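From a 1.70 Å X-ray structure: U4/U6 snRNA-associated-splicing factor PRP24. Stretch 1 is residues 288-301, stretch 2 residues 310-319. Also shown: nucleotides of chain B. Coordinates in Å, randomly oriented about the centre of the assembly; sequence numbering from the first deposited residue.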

# COMPACT_ATOMS: atom_id res chain seq x y z
N SER A 288 12.65 -3.65 2.16
CA SER A 288 12.01 -2.49 1.53
C SER A 288 10.68 -2.17 2.20
O SER A 288 9.92 -3.08 2.54
CB SER A 288 11.74 -2.79 0.06
OG SER A 288 10.83 -1.85 -0.49
N ASP A 289 10.37 -0.89 2.35
CA ASP A 289 9.07 -0.52 2.89
C ASP A 289 7.89 -0.72 1.92
O ASP A 289 6.74 -0.42 2.27
CB ASP A 289 9.11 0.89 3.51
CG ASP A 289 9.04 2.01 2.48
OD1 ASP A 289 9.10 1.76 1.25
OD2 ASP A 289 8.95 3.18 2.93
N LYS A 290 8.16 -1.24 0.72
CA LYS A 290 7.07 -1.54 -0.21
C LYS A 290 6.58 -2.98 -0.06
O LYS A 290 5.56 -3.36 -0.66
CB LYS A 290 7.51 -1.27 -1.66
CG LYS A 290 7.79 0.22 -1.92
CD LYS A 290 8.10 0.48 -3.40
CE LYS A 290 8.65 1.89 -3.64
NZ LYS A 290 7.78 2.95 -3.10
N VAL A 291 7.29 -3.76 0.75
CA VAL A 291 7.05 -5.20 0.91
C VAL A 291 5.97 -5.49 1.94
O VAL A 291 6.11 -5.13 3.10
CB VAL A 291 8.35 -5.90 1.37
CG1 VAL A 291 8.08 -7.36 1.71
CG2 VAL A 291 9.41 -5.80 0.29
N SER A 292 4.89 -6.16 1.52
CA SER A 292 3.77 -6.44 2.42
C SER A 292 3.95 -7.75 3.20
O SER A 292 4.71 -8.63 2.80
CB SER A 292 2.47 -6.51 1.63
OG SER A 292 2.44 -7.69 0.84
N PRO A 293 3.22 -7.89 4.31
CA PRO A 293 3.19 -9.17 5.02
C PRO A 293 2.80 -10.33 4.11
O PRO A 293 3.36 -11.43 4.26
CB PRO A 293 2.10 -8.95 6.07
CG PRO A 293 2.23 -7.49 6.38
CD PRO A 293 2.54 -6.83 5.06
N SER A 294 1.89 -10.10 3.17
CA SER A 294 1.48 -11.17 2.25
C SER A 294 2.64 -11.64 1.38
O SER A 294 2.77 -12.83 1.11
CB SER A 294 0.32 -10.74 1.35
OG SER A 294 -0.82 -10.48 2.15
N LEU A 295 3.48 -10.71 0.94
CA LEU A 295 4.62 -11.08 0.12
C LEU A 295 5.63 -11.89 0.95
O LEU A 295 6.21 -12.88 0.47
CB LEU A 295 5.27 -9.82 -0.45
CG LEU A 295 6.32 -10.06 -1.53
CD1 LEU A 295 5.67 -10.73 -2.73
CD2 LEU A 295 6.98 -8.75 -1.95
N ILE A 296 5.82 -11.49 2.20
CA ILE A 296 6.73 -12.20 3.10
C ILE A 296 6.21 -13.60 3.39
O ILE A 296 6.97 -14.57 3.41
CB ILE A 296 6.92 -11.43 4.41
CG1 ILE A 296 7.63 -10.11 4.14
CG2 ILE A 296 7.68 -12.28 5.43
CD1 ILE A 296 7.66 -9.16 5.33
N CYS A 297 4.90 -13.70 3.61
CA CYS A 297 4.26 -14.99 3.89
C CYS A 297 4.47 -15.95 2.71
O CYS A 297 4.81 -17.13 2.89
CB CYS A 297 2.76 -14.78 4.13
SG CYS A 297 1.87 -16.26 4.67
N GLN A 298 4.30 -15.43 1.51
CA GLN A 298 4.48 -16.22 0.29
C GLN A 298 5.91 -16.74 0.19
O GLN A 298 6.14 -17.92 -0.12
CB GLN A 298 4.11 -15.37 -0.92
CG GLN A 298 4.41 -16.02 -2.25
CD GLN A 298 4.06 -15.12 -3.41
OE1 GLN A 298 2.92 -15.10 -3.88
NE2 GLN A 298 5.04 -14.35 -3.87
N PHE A 299 6.88 -15.87 0.48
CA PHE A 299 8.28 -16.25 0.53
C PHE A 299 8.55 -17.35 1.55
O PHE A 299 9.25 -18.31 1.25
CB PHE A 299 9.13 -15.01 0.82
CG PHE A 299 10.52 -15.31 1.33
CD1 PHE A 299 11.52 -15.75 0.46
CD2 PHE A 299 10.84 -15.07 2.66
CE1 PHE A 299 12.80 -15.99 0.93
CE2 PHE A 299 12.12 -15.31 3.14
CZ PHE A 299 13.11 -15.77 2.27
N LEU A 300 7.99 -17.22 2.75
CA LEU A 300 8.22 -18.25 3.77
C LEU A 300 7.63 -19.60 3.37
O LEU A 300 8.22 -20.65 3.68
CB LEU A 300 7.62 -17.82 5.11
CG LEU A 300 8.28 -16.59 5.75
CD1 LEU A 300 7.55 -16.22 7.04
CD2 LEU A 300 9.74 -16.85 6.02
N GLN A 301 6.48 -19.58 2.71
CA GLN A 301 5.82 -20.82 2.31
C GLN A 301 6.47 -21.46 1.09
O GLN A 301 6.71 -22.67 1.09
CB GLN A 301 4.33 -20.57 2.03
CG GLN A 301 3.52 -20.26 3.28
CD GLN A 301 2.16 -19.67 2.94
OE1 GLN A 301 1.32 -19.46 3.81
NE2 GLN A 301 1.96 -19.36 1.66
P A B 22 3.89 7.05 -1.26
OP1 A B 22 4.88 5.94 -1.22
OP2 A B 22 2.79 7.12 -0.26
O5' A B 22 4.75 8.38 -1.20
C5' A B 22 4.24 9.57 -0.61
C4' A B 22 5.37 10.52 -0.34
O4' A B 22 6.22 9.91 0.68
C3' A B 22 6.27 10.75 -1.55
O3' A B 22 6.76 12.09 -1.55
C2' A B 22 7.43 9.78 -1.33
O2' A B 22 8.64 10.17 -1.93
C1' A B 22 7.54 9.77 0.19
N9 A B 22 8.08 8.51 0.70
C8 A B 22 7.60 7.24 0.53
N7 A B 22 8.34 6.32 1.09
C5 A B 22 9.39 7.03 1.65
C6 A B 22 10.52 6.63 2.38
N6 A B 22 10.80 5.36 2.70
N1 A B 22 11.37 7.60 2.79
C2 A B 22 11.09 8.87 2.48
N3 A B 22 10.07 9.37 1.80
C4 A B 22 9.24 8.38 1.41
P C B 29 4.67 5.83 17.00
OP1 C B 29 5.53 4.63 16.95
OP2 C B 29 4.03 6.20 18.31
O5' C B 29 5.46 7.09 16.44
C5' C B 29 6.75 7.44 16.94
C4' C B 29 7.67 7.92 15.84
O4' C B 29 7.83 6.84 14.87
C3' C B 29 7.16 9.12 15.04
O3' C B 29 8.29 9.83 14.53
C2' C B 29 6.46 8.45 13.87
O2' C B 29 6.29 9.27 12.73
C1' C B 29 7.42 7.30 13.60
N1 C B 29 6.84 6.16 12.88
C2 C B 29 7.62 5.63 11.86
O2 C B 29 8.70 6.18 11.60
N3 C B 29 7.16 4.56 11.17
C4 C B 29 5.99 4.04 11.50
N4 C B 29 5.58 2.98 10.79
C5 C B 29 5.18 4.56 12.55
C6 C B 29 5.64 5.61 13.23
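Stretch 2 310-319: DIRKILLVSD

Stretch 2 lies across stretch 1 as a strand (through Val 317) packed on a helix that begins at Pro 293 and continues past Gln 301, with Ser 318 and Asp 319 passing into a 3-10 segment. The two axes approach to 8.5 Å and their N-to-C directions make an angle of 128°, so the strand runs obliquely back against the helix: Ile 311 lies near Leu 300, Ile 314 near Pro 293, and Ser 318 near Asp 289. The CA atoms of Pro 293 and Ile 314 are 5.6 Å apart, those of Asp 289 and Ser 318 5.9 Å. No hydrogen bond joins the stretches; 463 Å² is buried, both sides summed, mostly by aliphatic residues.

Apolar packing centres on Ile 314, which points toward the helix with chi1 m and chi2 t. Ile 314 CD1 lies 3.8 Å from Ile 296 CG2, 3.8 Å from Cys 297 CB and 4.2 Å from Leu 300 CD1, while Ile 314 CG2 lies 4.0 Å from Pro 293 CB. Leu 316, two residues on and also pointing toward stretch 1, places CG 3.9 Å from Pro 293 CD and CD2 4.2 Å from Ile 296 CD1. Ile 311 adds CD1, 4.0 Å from Leu 300 CD1 and 4.5 Å from Cys 297 SG. Between Ile 314 and Leu 316, the CA-to-CB bond of Leu 315 points away from stretch 1, in keeping with strand alternation. Beyond the strand, Asp 289 CB lies 4.3 Å from Ser 318 CB.

Contacts with backbone are close as well: Ile 314 CD1 is 3.7 Å from Pro 293 O, and Leu 316 CD2 is 3.6 Å from Val 291 O.

Polar bonds within stretch 1 lie just before the helix and at its start. Ser 288 to Val 291 form a type I turn, with Lys 290 N donating to Ser 288 OG (3.0 Å); Ser 292 OG caps the helix by accepting from Leu 295 N (3.2 Å).

At the RNA, A22 of chain B N6 donates to Asp 289 OD2 (2.9 Å).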

# COMPACT_ATOMS: atom_id res chain seq x y z
N ASP A 310 2.14 -22.64 10.61
CA ASP A 310 3.26 -22.49 11.54
C ASP A 310 3.48 -21.01 11.80
O ASP A 310 4.18 -20.62 12.75
CB ASP A 310 4.53 -23.10 10.95
CG ASP A 310 4.48 -24.62 10.87
OD1 ASP A 310 4.10 -25.26 11.87
OD2 ASP A 310 4.81 -25.17 9.79
N ILE A 311 2.89 -20.18 10.95
CA ILE A 311 3.03 -18.74 11.07
C ILE A 311 1.78 -18.15 11.71
O ILE A 311 0.69 -18.25 11.15
CB ILE A 311 3.23 -18.10 9.68
CG1 ILE A 311 4.48 -18.67 9.00
CG2 ILE A 311 3.34 -16.58 9.81
CD1 ILE A 311 4.42 -18.62 7.49
N ARG A 312 1.94 -17.54 12.88
CA ARG A 312 0.82 -16.92 13.59
C ARG A 312 0.48 -15.55 13.00
O ARG A 312 -0.69 -15.26 12.70
CB ARG A 312 1.16 -16.79 15.07
CG ARG A 312 0.50 -15.61 15.75
CD ARG A 312 -0.80 -15.99 16.41
NE ARG A 312 -0.59 -16.25 17.83
CZ ARG A 312 -0.24 -15.32 18.71
NH1 ARG A 312 -0.05 -14.07 18.32
NH2 ARG A 312 -0.07 -15.64 19.98
N LYS A 313 1.50 -14.71 12.82
CA LYS A 313 1.28 -13.34 12.37
C LYS A 313 2.56 -12.74 11.78
O LYS A 313 3.66 -13.07 12.23
CB LYS A 313 0.79 -12.49 13.55
CG LYS A 313 0.38 -11.08 13.18
CD LYS A 313 -0.78 -10.61 14.04
CE LYS A 313 -1.59 -9.54 13.31
NZ LYS A 313 -1.92 -9.95 11.91
N ILE A 314 2.40 -11.87 10.78
CA ILE A 314 3.53 -11.09 10.26
C ILE A 314 3.20 -9.60 10.36
O ILE A 314 2.16 -9.16 9.85
CB ILE A 314 3.86 -11.45 8.79
CG1 ILE A 314 4.22 -12.94 8.67
CG2 ILE A 314 5.02 -10.59 8.27
CD1 ILE A 314 4.51 -13.39 7.24
N LEU A 315 4.08 -8.84 11.00
CA LEU A 315 3.87 -7.42 11.25
C LEU A 315 5.04 -6.62 10.68
O LEU A 315 6.21 -7.00 10.85
CB LEU A 315 3.79 -7.16 12.76
CG LEU A 315 2.76 -8.00 13.50
CD1 LEU A 315 2.88 -7.82 14.99
CD2 LEU A 315 1.38 -7.60 13.05
N LEU A 316 4.75 -5.51 10.02
CA LEU A 316 5.83 -4.66 9.54
C LEU A 316 6.32 -3.73 10.64
O LEU A 316 5.54 -3.26 11.50
CB LEU A 316 5.40 -3.82 8.34
CG LEU A 316 4.92 -4.54 7.10
CD1 LEU A 316 4.69 -3.50 6.02
CD2 LEU A 316 5.96 -5.59 6.62
N VAL A 317 7.63 -3.49 10.65
CA VAL A 317 8.23 -2.51 11.54
C VAL A 317 9.13 -1.65 10.65
O VAL A 317 10.37 -1.74 10.70
CB VAL A 317 9.06 -3.19 12.67
CG1 VAL A 317 9.53 -2.16 13.67
CG2 VAL A 317 8.23 -4.25 13.39
N SER A 318 8.52 -0.82 9.82
CA SER A 318 9.29 -0.14 8.78
C SER A 318 10.23 0.92 9.33
O SER A 318 11.19 1.30 8.66
CB SER A 318 8.37 0.45 7.72
OG SER A 318 7.42 1.27 8.37
N ASP A 319 9.98 1.37 10.56
CA ASP A 319 10.87 2.36 11.18
C ASP A 319 12.24 1.77 11.51
O ASP A 319 13.19 2.50 11.75
CB ASP A 319 10.25 3.08 12.39
CG ASP A 319 9.64 2.13 13.42
OD1 ASP A 319 9.02 1.12 13.02
OD2 ASP A 319 9.76 2.42 14.64